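Local coordinates for protein putative mandelate racemase (PDB 2OX4) that binds magnesium and probably acts as a lyase (dehydratase) of the mandelate racemase branch of the enolase superfamily, at residues I194-V199 with A229-E234; D168-D173 with S189-I194; A60-E65 with E75-K80; F68-I73 with A97-F102; A326-A331 with C339-H344. All coordinates share one frame; numbering follows the deposited sequence. Where two conformers were deposited one is given.

Interaction 1: residues I194-V199 with A229-E234; sequences IGVERV and AKAIEE
Arg198 NH1 is gripped by two carbonyls, Val169 O and His172 O, on the far side of the helix from the contact, where Val196 and Val199 meet Ala231 and Ile232 without a hydrogen bond, almost wholly through methyl groups. The two helices, 189-206 and 222-232, are successive outer helices of the TIM-type barrel found in the enolase superfamily, and strand 211-215 runs between them in the chain as part of consecutive beta-alpha-beta crossovers. The backbones come close, with Val196 CA 6.1 Å from Ile232 CA, and the alanine at 231 lets Val196 come in close. Val196 turns CG1 anti to its backbone N (chi1 168°), and this swings CG2 across to the neighbouring helix, where it lies 3.6 Å from Ala231 CB and 3.7 Å from the carbonyl Ala231 O. One turn on, the side chain of Val199 meets that of Ile232 nearly at right angles. Beneath this pair Val214 of strand 211-215 and Ile237 of strand 237-241 continue the apolar layer toward the barrel wall, and Phe235 closes against both valines. The side chain of Ile232 lies about 10 Å from those of the magnesium ligands Glu215 and Glu241. Its CG2 serves both valines, 4.1 Å from Val196 CG2 and 4.0 Å from Val199 CG2.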
# COMPACT_ATOMS: atom_id res chain seq x y z
N ILE C 194 -26.49 -11.74 -27.97
CA ILE C 194 -27.82 -11.21 -27.61
C ILE C 194 -27.71 -9.78 -27.06
O ILE C 194 -28.44 -8.88 -27.48
CB ILE C 194 -28.55 -12.13 -26.61
CG1 ILE C 194 -29.07 -13.40 -27.32
CG2 ILE C 194 -29.73 -11.43 -25.96
CD1 ILE C 194 -29.49 -14.51 -26.36
N GLY C 195 -26.77 -9.56 -26.14
CA GLY C 195 -26.55 -8.23 -25.59
C GLY C 195 -26.05 -7.24 -26.63
O GLY C 195 -26.58 -6.14 -26.73
N VAL C 196 -25.04 -7.64 -27.40
CA VAL C 196 -24.47 -6.79 -28.45
C VAL C 196 -25.53 -6.41 -29.50
O VAL C 196 -25.62 -5.24 -29.88
CB VAL C 196 -23.26 -7.45 -29.15
CG1 VAL C 196 -22.88 -6.69 -30.41
CG2 VAL C 196 -22.05 -7.50 -28.21
N GLU C 197 -26.32 -7.38 -29.95
CA GLU C 197 -27.29 -7.11 -31.03
C GLU C 197 -28.34 -6.08 -30.59
O GLU C 197 -28.79 -5.28 -31.41
CB GLU C 197 -27.96 -8.40 -31.56
CG GLU C 197 -29.00 -9.01 -30.63
CD GLU C 197 -29.64 -10.26 -31.19
OE1 GLU C 197 -30.71 -10.65 -30.67
OE2 GLU C 197 -29.07 -10.86 -32.13
N ARG C 198 -28.70 -6.10 -29.30
CA ARG C 198 -29.65 -5.14 -28.75
C ARG C 198 -29.05 -3.74 -28.66
O ARG C 198 -29.69 -2.77 -29.09
CB ARG C 198 -30.17 -5.62 -27.39
CG ARG C 198 -31.10 -6.81 -27.48
CD ARG C 198 -31.18 -7.58 -26.18
NE ARG C 198 -32.10 -8.70 -26.30
CZ ARG C 198 -32.43 -9.53 -25.31
NH1 ARG C 198 -31.88 -9.38 -24.11
NH2 ARG C 198 -33.29 -10.52 -25.52
N VAL C 199 -27.83 -3.63 -28.13
CA VAL C 199 -27.13 -2.34 -28.07
C VAL C 199 -26.91 -1.77 -29.47
O VAL C 199 -27.18 -0.58 -29.71
CB VAL C 199 -25.76 -2.46 -27.33
CG1 VAL C 199 -24.97 -1.14 -27.45
CG2 VAL C 199 -25.97 -2.85 -25.86
N ALA C 229 -18.40 -5.74 -21.35
CA ALA C 229 -17.89 -4.38 -21.65
C ALA C 229 -17.01 -4.35 -22.91
O ALA C 229 -17.13 -3.44 -23.73
CB ALA C 229 -17.11 -3.81 -20.46
N LYS C 230 -16.13 -5.34 -23.05
CA LYS C 230 -15.28 -5.45 -24.23
C LYS C 230 -16.10 -5.49 -25.51
O LYS C 230 -15.74 -4.89 -26.52
CB LYS C 230 -14.39 -6.69 -24.13
CG LYS C 230 -13.35 -6.62 -23.03
CD LYS C 230 -12.43 -7.83 -23.05
CE LYS C 230 -11.70 -8.01 -21.73
NZ LYS C 230 -10.83 -6.84 -21.42
N ALA C 231 -17.22 -6.22 -25.47
CA ALA C 231 -18.05 -6.43 -26.65
C ALA C 231 -18.88 -5.21 -27.05
O ALA C 231 -19.25 -5.08 -28.22
CB ALA C 231 -18.93 -7.63 -26.44
N ILE C 232 -19.17 -4.33 -26.09
CA ILE C 232 -20.05 -3.16 -26.34
C ILE C 232 -19.36 -1.80 -26.31
O ILE C 232 -20.00 -0.78 -26.58
CB ILE C 232 -21.29 -3.11 -25.43
CG1 ILE C 232 -20.89 -2.98 -23.95
CG2 ILE C 232 -22.23 -4.29 -25.71
CD1 ILE C 232 -22.04 -2.63 -23.03
N GLU C 233 -18.07 -1.76 -25.99
CA GLU C 233 -17.39 -0.48 -25.83
C GLU C 233 -17.38 0.37 -27.11
O GLU C 233 -17.47 1.59 -27.04
CB GLU C 233 -15.99 -0.63 -25.25
CG GLU C 233 -15.08 -1.59 -26.01
CD GLU C 233 -13.69 -1.69 -25.40
OE1 GLU C 233 -12.85 -2.43 -25.97
OE2 GLU C 233 -13.43 -1.04 -24.36
N GLU C 234 -17.31 -0.30 -28.27
CA GLU C 234 -17.38 0.38 -29.57
C GLU C 234 -18.65 1.23 -29.80
O GLU C 234 -18.66 2.11 -30.66
CB GLU C 234 -17.22 -0.64 -30.70
CG GLU C 234 -18.40 -1.59 -30.84
CD GLU C 234 -18.06 -2.82 -31.65
OE1 GLU C 234 -17.57 -3.81 -31.06
OE2 GLU C 234 -18.29 -2.79 -32.88

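Interaction 2: residues D168-D173 with S189-I194; sequences DVLAHD and SETIKI
The guanidinium of Arg198 carries Ile194 CG2 over the centre of one face, and the same methyl reaches across to the loop 168-173, where it lies 4.2 Å from both Val169 O and His172 O. In the loop itself the carboxylate of Asp168 is used differently. Asp168 OD1 takes Leu170 N nearly in line with its own C-O bond, at 3.1 Å. Ala171 N comes to Asp168 OD1 at the same distance, but from a position 50° out of the carboxylate plane. The first bond closes an Asx turn directly after barrel strand 164-167, and the second extends it to an Asx motif, while OD2 of the same carboxylate is bound to His217 ND1. Beyond the bend, the end of the Leu170 side chain comes near helix 189-206. With CG anti to its carbonyl carbon (chi1 -63°), Leu170 brings CD2 to 4.0 Å from Thr191 O and 4.3 Å from Thr191 CG2. Phe228 of helix 222-232 packs on both Val169 and Leu170, so the loop is wedged between two outer helices of the TIM-type barrel. No hydrogen bond links the loop to 189-194. The carbonyls beside the Ile194 methyl are already satisfied by Arg198, which implies a division of labour: the arginine supplies the polar hold, and isoleucine, leucine and threonine carbons fill the space beside it.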
# COMPACT_ATOMS: atom_id res chain seq x y z
N ASP C 168 -31.48 -2.73 -19.88
CA ASP C 168 -30.84 -3.99 -19.48
C ASP C 168 -30.95 -4.95 -20.66
O ASP C 168 -32.05 -5.41 -21.00
CB ASP C 168 -31.54 -4.56 -18.25
CG ASP C 168 -30.88 -5.84 -17.71
OD1 ASP C 168 -30.08 -6.48 -18.43
OD2 ASP C 168 -31.16 -6.19 -16.55
N VAL C 169 -29.80 -5.25 -21.27
CA VAL C 169 -29.76 -6.07 -22.49
C VAL C 169 -29.40 -7.55 -22.25
O VAL C 169 -29.43 -8.35 -23.19
CB VAL C 169 -28.86 -5.45 -23.59
CG1 VAL C 169 -29.39 -4.07 -24.00
CG2 VAL C 169 -27.40 -5.34 -23.13
N LEU C 170 -29.05 -7.90 -21.00
CA LEU C 170 -28.65 -9.28 -20.68
C LEU C 170 -29.72 -10.08 -19.97
O LEU C 170 -29.69 -11.32 -20.01
CB LEU C 170 -27.33 -9.32 -19.87
CG LEU C 170 -26.07 -8.76 -20.55
CD1 LEU C 170 -24.90 -8.60 -19.57
CD2 LEU C 170 -25.65 -9.58 -21.76
N ALA C 171 -30.67 -9.40 -19.33
CA ALA C 171 -31.58 -10.04 -18.39
C ALA C 171 -32.51 -11.07 -19.05
O ALA C 171 -32.85 -12.09 -18.45
CB ALA C 171 -32.40 -9.01 -17.65
N HIS C 172 -32.92 -10.78 -20.28
CA HIS C 172 -33.95 -11.59 -20.95
C HIS C 172 -33.37 -12.34 -22.13
O HIS C 172 -32.52 -11.82 -22.86
CB HIS C 172 -35.13 -10.71 -21.39
CG HIS C 172 -35.76 -9.97 -20.26
ND1 HIS C 172 -35.38 -8.70 -19.90
CD2 HIS C 172 -36.74 -10.34 -19.39
CE1 HIS C 172 -36.10 -8.31 -18.86
NE2 HIS C 172 -36.93 -9.28 -18.54
N ASP C 173 -33.84 -13.58 -22.31
CA ASP C 173 -33.56 -14.30 -23.55
C ASP C 173 -34.34 -13.71 -24.72
O ASP C 173 -35.11 -12.76 -24.54
CB ASP C 173 -33.78 -15.82 -23.39
CG ASP C 173 -35.25 -16.22 -23.19
OD1 ASP C 173 -35.47 -17.37 -22.73
OD2 ASP C 173 -36.18 -15.44 -23.49
N SER C 189 -20.81 -17.37 -25.85
CA SER C 189 -20.76 -16.47 -27.00
C SER C 189 -22.15 -15.96 -27.38
O SER C 189 -22.30 -14.77 -27.67
CB SER C 189 -20.07 -17.15 -28.19
OG SER C 189 -20.29 -16.44 -29.40
N GLU C 190 -23.15 -16.83 -27.36
CA GLU C 190 -24.52 -16.45 -27.76
C GLU C 190 -25.14 -15.39 -26.85
O GLU C 190 -25.88 -14.53 -27.32
CB GLU C 190 -25.43 -17.68 -27.86
CG GLU C 190 -26.74 -17.46 -28.66
CD GLU C 190 -26.50 -17.08 -30.12
OE1 GLU C 190 -25.50 -17.53 -30.71
OE2 GLU C 190 -27.32 -16.33 -30.68
N THR C 191 -24.80 -15.43 -25.56
CA THR C 191 -25.28 -14.44 -24.60
C THR C 191 -24.68 -13.07 -24.88
O THR C 191 -25.39 -12.05 -24.89
CB THR C 191 -24.97 -14.86 -23.16
OG1 THR C 191 -25.62 -16.11 -22.91
CG2 THR C 191 -25.49 -13.82 -22.15
N ILE C 192 -23.37 -13.05 -25.11
CA ILE C 192 -22.70 -11.84 -25.58
C ILE C 192 -23.37 -11.29 -26.84
O ILE C 192 -23.65 -10.09 -26.94
CB ILE C 192 -21.18 -12.09 -25.79
CG1 ILE C 192 -20.51 -12.59 -24.50
CG2 ILE C 192 -20.49 -10.85 -26.34
CD1 ILE C 192 -20.47 -11.55 -23.35
N LYS C 193 -23.66 -12.17 -27.79
CA LYS C 193 -24.30 -11.77 -29.05
C LYS C 193 -25.68 -11.13 -28.83
O LYS C 193 -25.98 -10.11 -29.44
CB LYS C 193 -24.41 -12.96 -30.01
CG LYS C 193 -24.98 -12.61 -31.39
CD LYS C 193 -24.16 -13.22 -32.52
CE LYS C 193 -24.83 -14.46 -33.08
NZ LYS C 193 -24.42 -15.69 -32.34
N ILE C 194 -26.49 -11.74 -27.97
CA ILE C 194 -27.82 -11.21 -27.61
C ILE C 194 -27.71 -9.78 -27.06
O ILE C 194 -28.44 -8.88 -27.48
CB ILE C 194 -28.55 -12.13 -26.61
CG1 ILE C 194 -29.07 -13.40 -27.32
CG2 ILE C 194 -29.73 -11.43 -25.96
CD1 ILE C 194 -29.49 -14.51 -26.36

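Interaction 3: residues A60-E65 with E75-K80; sequences ALLIGE and EKLFKK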
# COMPACT_ATOMS: atom_id res chain seq x y z
N ALA C 60 -42.10 4.89 17.11
CA ALA C 60 -42.09 5.03 18.57
C ALA C 60 -41.06 6.04 19.10
O ALA C 60 -41.30 6.68 20.12
CB ALA C 60 -41.91 3.68 19.25
N LEU C 61 -39.94 6.19 18.41
CA LEU C 61 -38.88 7.11 18.84
C LEU C 61 -39.14 8.53 18.36
O LEU C 61 -38.46 9.47 18.79
CB LEU C 61 -37.51 6.64 18.32
CG LEU C 61 -36.74 5.57 19.11
CD1 LEU C 61 -37.56 4.31 19.39
CD2 LEU C 61 -35.47 5.21 18.36
N LEU C 62 -40.10 8.69 17.45
CA LEU C 62 -40.28 9.96 16.74
C LEU C 62 -41.48 10.80 17.21
O LEU C 62 -41.47 12.01 17.04
CB LEU C 62 -40.36 9.72 15.23
CG LEU C 62 -39.08 9.06 14.72
CD1 LEU C 62 -39.18 8.72 13.25
CD2 LEU C 62 -37.88 9.96 15.00
N ILE C 63 -42.50 10.15 17.75
CA ILE C 63 -43.63 10.89 18.33
C ILE C 63 -43.09 11.84 19.40
O ILE C 63 -42.33 11.43 20.27
CB ILE C 63 -44.69 9.94 18.95
CG1 ILE C 63 -45.19 8.92 17.91
CG2 ILE C 63 -45.85 10.74 19.57
CD1 ILE C 63 -46.10 9.47 16.82
N GLY C 64 -43.46 13.12 19.31
CA GLY C 64 -42.99 14.12 20.26
C GLY C 64 -41.80 14.94 19.76
O GLY C 64 -41.48 15.99 20.33
N GLU C 65 -41.14 14.46 18.70
CA GLU C 65 -39.96 15.14 18.17
C GLU C 65 -40.32 16.38 17.35
O GLU C 65 -41.42 16.48 16.80
CB GLU C 65 -39.14 14.20 17.27
CG GLU C 65 -38.39 13.08 18.00
CD GLU C 65 -37.31 13.59 18.94
OE1 GLU C 65 -37.14 13.01 20.03
OE2 GLU C 65 -36.62 14.58 18.60
N GLU C 75 -29.19 11.20 13.66
CA GLU C 75 -28.17 10.61 14.54
C GLU C 75 -28.79 9.72 15.62
O GLU C 75 -28.21 8.71 15.98
CB GLU C 75 -27.29 11.71 15.14
CG GLU C 75 -26.11 11.22 16.03
CD GLU C 75 -24.87 10.72 15.25
OE1 GLU C 75 -24.90 10.62 14.00
OE2 GLU C 75 -23.84 10.43 15.91
N LYS C 76 -29.95 10.11 16.14
CA LYS C 76 -30.70 9.26 17.09
C LYS C 76 -31.09 7.91 16.49
O LYS C 76 -30.84 6.87 17.09
CB LYS C 76 -31.94 10.01 17.60
CG LYS C 76 -32.80 9.25 18.61
CD LYS C 76 -34.04 10.09 18.96
CE LYS C 76 -35.03 9.31 19.81
NZ LYS C 76 -36.18 10.18 20.22
N LEU C 77 -31.71 7.92 15.32
CA LEU C 77 -32.00 6.67 14.60
C LEU C 77 -30.76 5.85 14.28
O LEU C 77 -30.81 4.62 14.28
CB LEU C 77 -32.84 6.94 13.35
CG LEU C 77 -34.23 7.51 13.69
CD1 LEU C 77 -35.04 7.78 12.43
CD2 LEU C 77 -35.01 6.55 14.65
N PHE C 78 -29.64 6.53 14.03
CA PHE C 78 -28.36 5.86 13.73
C PHE C 78 -27.78 5.23 15.01
O PHE C 78 -27.35 4.07 14.99
CB PHE C 78 -27.41 6.87 13.09
CG PHE C 78 -26.05 6.31 12.67
CD1 PHE C 78 -25.96 5.13 11.93
CD2 PHE C 78 -24.88 6.99 13.00
CE1 PHE C 78 -24.70 4.62 11.55
CE2 PHE C 78 -23.63 6.48 12.62
CZ PHE C 78 -23.54 5.30 11.90
N LYS C 79 -27.80 5.98 16.12
CA LYS C 79 -27.00 5.65 17.32
C LYS C 79 -27.80 5.01 18.46
O LYS C 79 -27.22 4.37 19.36
CB LYS C 79 -26.27 6.89 17.85
CG LYS C 79 -25.13 7.38 16.94
CD LYS C 79 -23.98 6.37 16.88
CE LYS C 79 -22.79 6.93 16.11
NZ LYS C 79 -22.26 8.23 16.69
N LYS C 80 -29.12 5.20 18.45
CA LYS C 80 -29.93 4.81 19.61
C LYS C 80 -30.87 3.63 19.37
O LYS C 80 -31.60 3.22 20.28
CB LYS C 80 -30.70 6.03 20.17
CG LYS C 80 -29.79 7.15 20.71
CD LYS C 80 -28.91 6.63 21.83
CE LYS C 80 -28.29 7.76 22.63
NZ LYS C 80 -27.43 7.22 23.72
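Lys76 reaches from helix 70-79 with every torsion anti, a fully stretched chain that carries NZ to the end of helix 48-62, where it bonds Leu61 O at 2.8 Å and Glu65 OE1 at 3.0 Å. The carbonyl is approached in its own plane at a C=O...N angle of 145°, whereas the carboxylate is met from above, 50° out of its plane. Glu65 meets the ammonium by folding back at chi2 (-64°). A positive charge here would probably also suit the carbonyl end of helix 48-62. The lysine stem is useful too: CE lies 3.9 Å from Leu61 CB. Beside it the side chains of Leu61 and Leu77 run antiparallel, CD2 to CD2 at 4.0 Å, and Leu61 also packs on Val46 of a neighbouring subunit. A methionine in place of Lys76 would probably leave Glu65 without its countercharge and Leu61 O without this donor. The type II turn from Leu62 to Glu65, with Gly64 at a positive phi, then leads the chain out of the helix. In this N-terminal capping domain, Leu77 rests on Ile95 of helix 89-110, and Leu62 packs on Phe98 and Phe102 of that helix and on Ile8 of strand 5-13.

Interaction 4: residues F68-I73 with A97-F102; sequences FNTEAI and AFDIAF
Within the helical part of the N-terminal capping domain of this enolase-superfamily protein, the first turn of helix 70-79 packs against the middle of helix 89-110, with Thr70 and Ile73 set on Asp99 and Phe102. Thr70 is the residue of closest backbone approach, its CA 6.8 Å from Asp99 CA. Its hydroxyl sits between backbone N and carbonyl carbon (chi1 41°), bonded to Lys106 NZ, and this rotation turns the methyl to the neighbouring helix: Thr70 CG2 lies 3.6 Å from Phe102 CB. The Phe102 ring is sandwiched. Ile73 CD1 is over one face, while the carbonyl Phe98 O, one turn earlier in the ring's own helix, stands 3.1 Å above the opposite face near its centre. Ile73 CG2 adds a contact of 3.7 Å to Phe102 CE1. Polar groups are linked indirectly: Asp99 OD1, also bonded to Thr298 OG1 of barrel helix 296-309, and Thr70 O are bridged by a water that donates to both. This ties the two capping-domain helices at a spot where the barrel domain also touches them. Glu71 pairs with Lys302 of its own chain and with Lys301 of a neighbouring subunit. The bridging water lies in the plane of the Phe102 ring at its edge, 2.7 Å from Asp99 OD1 and 3.0 Å from Thr70 O.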
# COMPACT_ATOMS: atom_id res chain seq x y z
N PHE C 68 -37.96 19.83 12.61
CA PHE C 68 -36.84 20.69 12.22
C PHE C 68 -35.47 20.16 12.65
O PHE C 68 -34.45 20.56 12.08
CB PHE C 68 -37.03 22.13 12.71
CG PHE C 68 -37.79 22.99 11.74
CD1 PHE C 68 -39.16 22.80 11.56
CD2 PHE C 68 -37.13 23.93 10.95
CE1 PHE C 68 -39.87 23.56 10.64
CE2 PHE C 68 -37.84 24.70 10.03
CZ PHE C 68 -39.21 24.51 9.88
N ASN C 69 -35.46 19.27 13.64
CA ASN C 69 -34.20 18.72 14.16
C ASN C 69 -33.75 17.50 13.36
O ASN C 69 -33.55 16.42 13.91
CB ASN C 69 -34.33 18.39 15.65
CG ASN C 69 -34.40 19.63 16.51
OD1 ASN C 69 -33.90 20.69 16.11
ND2 ASN C 69 -35.02 19.53 17.68
N THR C 70 -33.61 17.68 12.05
CA THR C 70 -33.30 16.54 11.18
C THR C 70 -31.93 15.93 11.49
O THR C 70 -31.80 14.72 11.44
CB THR C 70 -33.38 16.89 9.70
OG1 THR C 70 -32.82 18.19 9.47
CG2 THR C 70 -34.83 16.83 9.20
N GLU C 71 -30.94 16.74 11.83
CA GLU C 71 -29.60 16.20 12.16
C GLU C 71 -29.62 15.32 13.41
O GLU C 71 -29.11 14.19 13.40
CB GLU C 71 -28.56 17.33 12.30
CG GLU C 71 -28.17 18.00 10.99
CD GLU C 71 -27.37 17.09 10.03
OE1 GLU C 71 -26.67 16.16 10.49
OE2 GLU C 71 -27.44 17.33 8.81
N ALA C 72 -30.25 15.83 14.47
CA ALA C 72 -30.33 15.10 15.74
C ALA C 72 -31.16 13.84 15.60
O ALA C 72 -30.83 12.80 16.18
CB ALA C 72 -30.91 15.99 16.84
N ILE C 73 -32.26 13.92 14.86
CA ILE C 73 -33.10 12.74 14.70
C ILE C 73 -32.36 11.67 13.88
O ILE C 73 -32.41 10.49 14.23
CB ILE C 73 -34.48 13.08 14.07
CG1 ILE C 73 -35.32 13.95 15.03
CG2 ILE C 73 -35.23 11.78 13.73
CD1 ILE C 73 -36.49 14.67 14.34
N ALA C 97 -37.10 7.44 4.87
CA ALA C 97 -38.49 7.80 4.60
C ALA C 97 -38.94 8.90 5.54
O ALA C 97 -39.55 9.90 5.12
CB ALA C 97 -39.42 6.58 4.67
N PHE C 98 -38.58 8.76 6.81
CA PHE C 98 -38.85 9.79 7.80
C PHE C 98 -38.16 11.10 7.46
O PHE C 98 -38.79 12.17 7.52
CB PHE C 98 -38.49 9.28 9.20
CG PHE C 98 -39.54 8.38 9.79
CD1 PHE C 98 -39.26 7.06 10.07
CD2 PHE C 98 -40.82 8.87 10.03
CE1 PHE C 98 -40.25 6.23 10.61
CE2 PHE C 98 -41.81 8.05 10.58
CZ PHE C 98 -41.53 6.74 10.86
N ASP C 99 -36.89 11.03 7.06
CA ASP C 99 -36.13 12.24 6.74
C ASP C 99 -36.80 13.04 5.61
O ASP C 99 -36.94 14.26 5.71
CB ASP C 99 -34.67 11.89 6.42
CG ASP C 99 -33.82 13.13 6.21
OD1 ASP C 99 -33.35 13.72 7.21
OD2 ASP C 99 -33.65 13.50 5.04
N ILE C 100 -37.26 12.34 4.57
CA ILE C 100 -37.96 12.99 3.45
C ILE C 100 -39.22 13.73 3.97
O ILE C 100 -39.44 14.91 3.64
CB ILE C 100 -38.31 11.96 2.33
CG1 ILE C 100 -37.03 11.42 1.67
CG2 ILE C 100 -39.22 12.62 1.25
CD1 ILE C 100 -37.24 10.12 0.84
N ALA C 101 -40.00 13.06 4.81
CA ALA C 101 -41.22 13.66 5.38
C ALA C 101 -40.91 14.89 6.27
O ALA C 101 -41.65 15.88 6.26
CB ALA C 101 -42.00 12.63 6.16
N PHE C 102 -39.81 14.83 7.02
CA PHE C 102 -39.39 15.99 7.82
C PHE C 102 -39.07 17.21 6.95
O PHE C 102 -39.50 18.33 7.27
CB PHE C 102 -38.18 15.66 8.70
CG PHE C 102 -38.40 14.50 9.63
CD1 PHE C 102 -37.32 13.71 10.00
CD2 PHE C 102 -39.66 14.21 10.15
CE1 PHE C 102 -37.48 12.63 10.86
CE2 PHE C 102 -39.84 13.11 11.01
CZ PHE C 102 -38.76 12.33 11.37
O HOH W 1 -33.76 13.20 9.80

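Interaction 5: residues A326-A331 with C339-H344; sequences AASLHA and CIHEHH
Tight packing between Ser328, Leu329 and the ring of His341 joins helix 322-333 to strand 341-344, the last parallel strand of the TIM-type barrel, which pairs with strand 126-131. Leu329 CD2 sits over one face of the imidazole in a CH-pi contact, 3.9 Å from the ring centroid and 26° off the normal, displaced toward the rim so that it is 3.5 Å from His341 CE1. Ser328 OG comes to the same carbon from another direction, in the ring plane at the edge, 3.2 Å from His341 CE1; its hydroxyl is bonded within its own helix to Glu325 O. With CG anti to the backbone N (chi1 178°), His341 stands out from the strand to the helix, while the next residue, Glu342, turns the other way to Lys166 and Ser131. Apart from this one ring the contact is loose: backbones stay well apart, Leu329 CA 8.2 Å from His341 CA, no hydrogen bond joins the two segments, and yet the whole is buried rather than open to solvent. The polar holds on the ring come from just outside, Glu332 OE1 at ND1 and Glu325 OE2 at NE2. Replacing His341 by alanine would probably leave Glu332 OE1 without this partner, cost Glu325 one of its two histidines, and open a gap beside Leu329. The leucine methyl is closer to His341 ND1, at 3.7 Å, than to His341 NE2, at 4.0 Å.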
# COMPACT_ATOMS: atom_id res chain seq x y z
N ALA C 326 -40.86 13.29 -6.95
CA ALA C 326 -40.87 14.71 -6.60
C ALA C 326 -39.70 15.04 -5.67
O ALA C 326 -39.00 16.03 -5.88
CB ALA C 326 -42.19 15.10 -5.94
N ALA C 327 -39.49 14.20 -4.66
CA ALA C 327 -38.40 14.43 -3.70
C ALA C 327 -37.06 14.46 -4.42
O ALA C 327 -36.24 15.35 -4.17
CB ALA C 327 -38.41 13.36 -2.61
N SER C 328 -36.85 13.52 -5.35
CA SER C 328 -35.57 13.42 -6.06
C SER C 328 -35.21 14.68 -6.86
O SER C 328 -34.04 15.01 -6.99
CB SER C 328 -35.54 12.18 -6.96
OG SER C 328 -36.39 12.34 -8.09
N LEU C 329 -36.21 15.37 -7.39
CA LEU C 329 -35.96 16.57 -8.18
C LEU C 329 -35.39 17.69 -7.33
O LEU C 329 -34.53 18.45 -7.78
CB LEU C 329 -37.27 17.01 -8.86
CG LEU C 329 -37.88 15.95 -9.78
CD1 LEU C 329 -39.29 16.37 -10.22
CD2 LEU C 329 -36.99 15.68 -10.99
N HIS C 330 -35.87 17.80 -6.09
CA HIS C 330 -35.34 18.78 -5.14
C HIS C 330 -33.88 18.48 -4.80
O HIS C 330 -33.04 19.38 -4.85
CB HIS C 330 -36.18 18.82 -3.87
CG HIS C 330 -37.55 19.37 -4.09
ND1 HIS C 330 -37.82 20.72 -4.05
CD2 HIS C 330 -38.73 18.76 -4.37
CE1 HIS C 330 -39.11 20.92 -4.28
NE2 HIS C 330 -39.68 19.74 -4.47
N ALA C 331 -33.60 17.22 -4.48
CA ALA C 331 -32.23 16.79 -4.11
C ALA C 331 -31.26 17.08 -5.26
O ALA C 331 -30.19 17.64 -5.05
CB ALA C 331 -32.23 15.30 -3.75
N CYS C 339 -25.53 14.62 -12.75
CA CYS C 339 -25.28 14.04 -14.08
C CYS C 339 -26.56 14.08 -14.96
O CYS C 339 -26.60 14.76 -16.00
CB CYS C 339 -24.80 12.58 -13.94
SG CYS C 339 -24.57 11.76 -15.52
N ILE C 340 -27.59 13.37 -14.52
CA ILE C 340 -28.79 13.11 -15.35
C ILE C 340 -29.87 12.53 -14.42
O ILE C 340 -29.55 12.01 -13.34
CB ILE C 340 -28.47 12.17 -16.54
CG1 ILE C 340 -29.59 12.21 -17.59
CG2 ILE C 340 -28.11 10.74 -16.07
CD1 ILE C 340 -29.23 11.50 -18.89
N HIS C 341 -31.13 12.68 -14.81
CA HIS C 341 -32.24 12.17 -13.99
C HIS C 341 -32.88 10.92 -14.62
O HIS C 341 -33.14 10.87 -15.82
CB HIS C 341 -33.31 13.26 -13.79
CG HIS C 341 -34.49 12.79 -13.00
ND1 HIS C 341 -34.57 12.91 -11.63
CD2 HIS C 341 -35.63 12.16 -13.38
CE1 HIS C 341 -35.71 12.39 -11.20
NE2 HIS C 341 -36.37 11.93 -12.25
N GLU C 342 -33.12 9.91 -13.79
CA GLU C 342 -33.73 8.66 -14.24
C GLU C 342 -35.25 8.81 -14.21
O GLU C 342 -35.84 9.07 -13.15
CB GLU C 342 -33.35 7.52 -13.30
CG GLU C 342 -34.03 6.22 -13.66
CD GLU C 342 -33.60 5.05 -12.81
OE1 GLU C 342 -33.16 5.24 -11.65
OE2 GLU C 342 -33.73 3.91 -13.31
N HIS C 343 -35.88 8.60 -15.36
CA HIS C 343 -37.34 8.58 -15.38
C HIS C 343 -37.85 7.19 -15.73
O HIS C 343 -37.71 6.74 -16.87
CB HIS C 343 -37.92 9.65 -16.31
CG HIS C 343 -39.41 9.79 -16.20
ND1 HIS C 343 -40.05 10.06 -15.01
CD2 HIS C 343 -40.39 9.67 -17.13
CE1 HIS C 343 -41.35 10.12 -15.21
NE2 HIS C 343 -41.59 9.87 -16.49
N HIS C 344 -38.39 6.50 -14.72
CA HIS C 344 -38.64 5.07 -14.79
C HIS C 344 -39.95 4.82 -15.51
O HIS C 344 -40.92 5.58 -15.34
CB HIS C 344 -38.69 4.45 -13.39
CG HIS C 344 -38.43 2.98 -13.37
ND1 HIS C 344 -39.33 2.06 -13.89
CD2 HIS C 344 -37.40 2.25 -12.88
CE1 HIS C 344 -38.85 0.84 -13.72
NE2 HIS C 344 -37.68 0.93 -13.11

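How the interactions relate
Interactions 1 and 2 share Ile194 and touch directly: Arg198 NH1 lies 2.8 Å from Val169 O and Ala231 CB 3.6 Å from Ile192 CG2, so loop 168-173 and two outer helices form one continuous patch of the barrel. Interactions 3 and 4 are likewise joined in the capping domain, Leu62 CD2 being 3.4 Å from Ile73 CG2, with centres about 48 and 44 Å from that of interaction 1. Interaction 5 lies between the two groups and touches interaction 4 through Ile100 CG2 and Ala327 CB at 4.0 Å. Around the magnesium held by Glu215, Glu241 and Glu267, interaction 2 approaches with Val169 about 8 Å from Glu215, side chain to side chain, and the His341 side chain is about 13 Å from the metal.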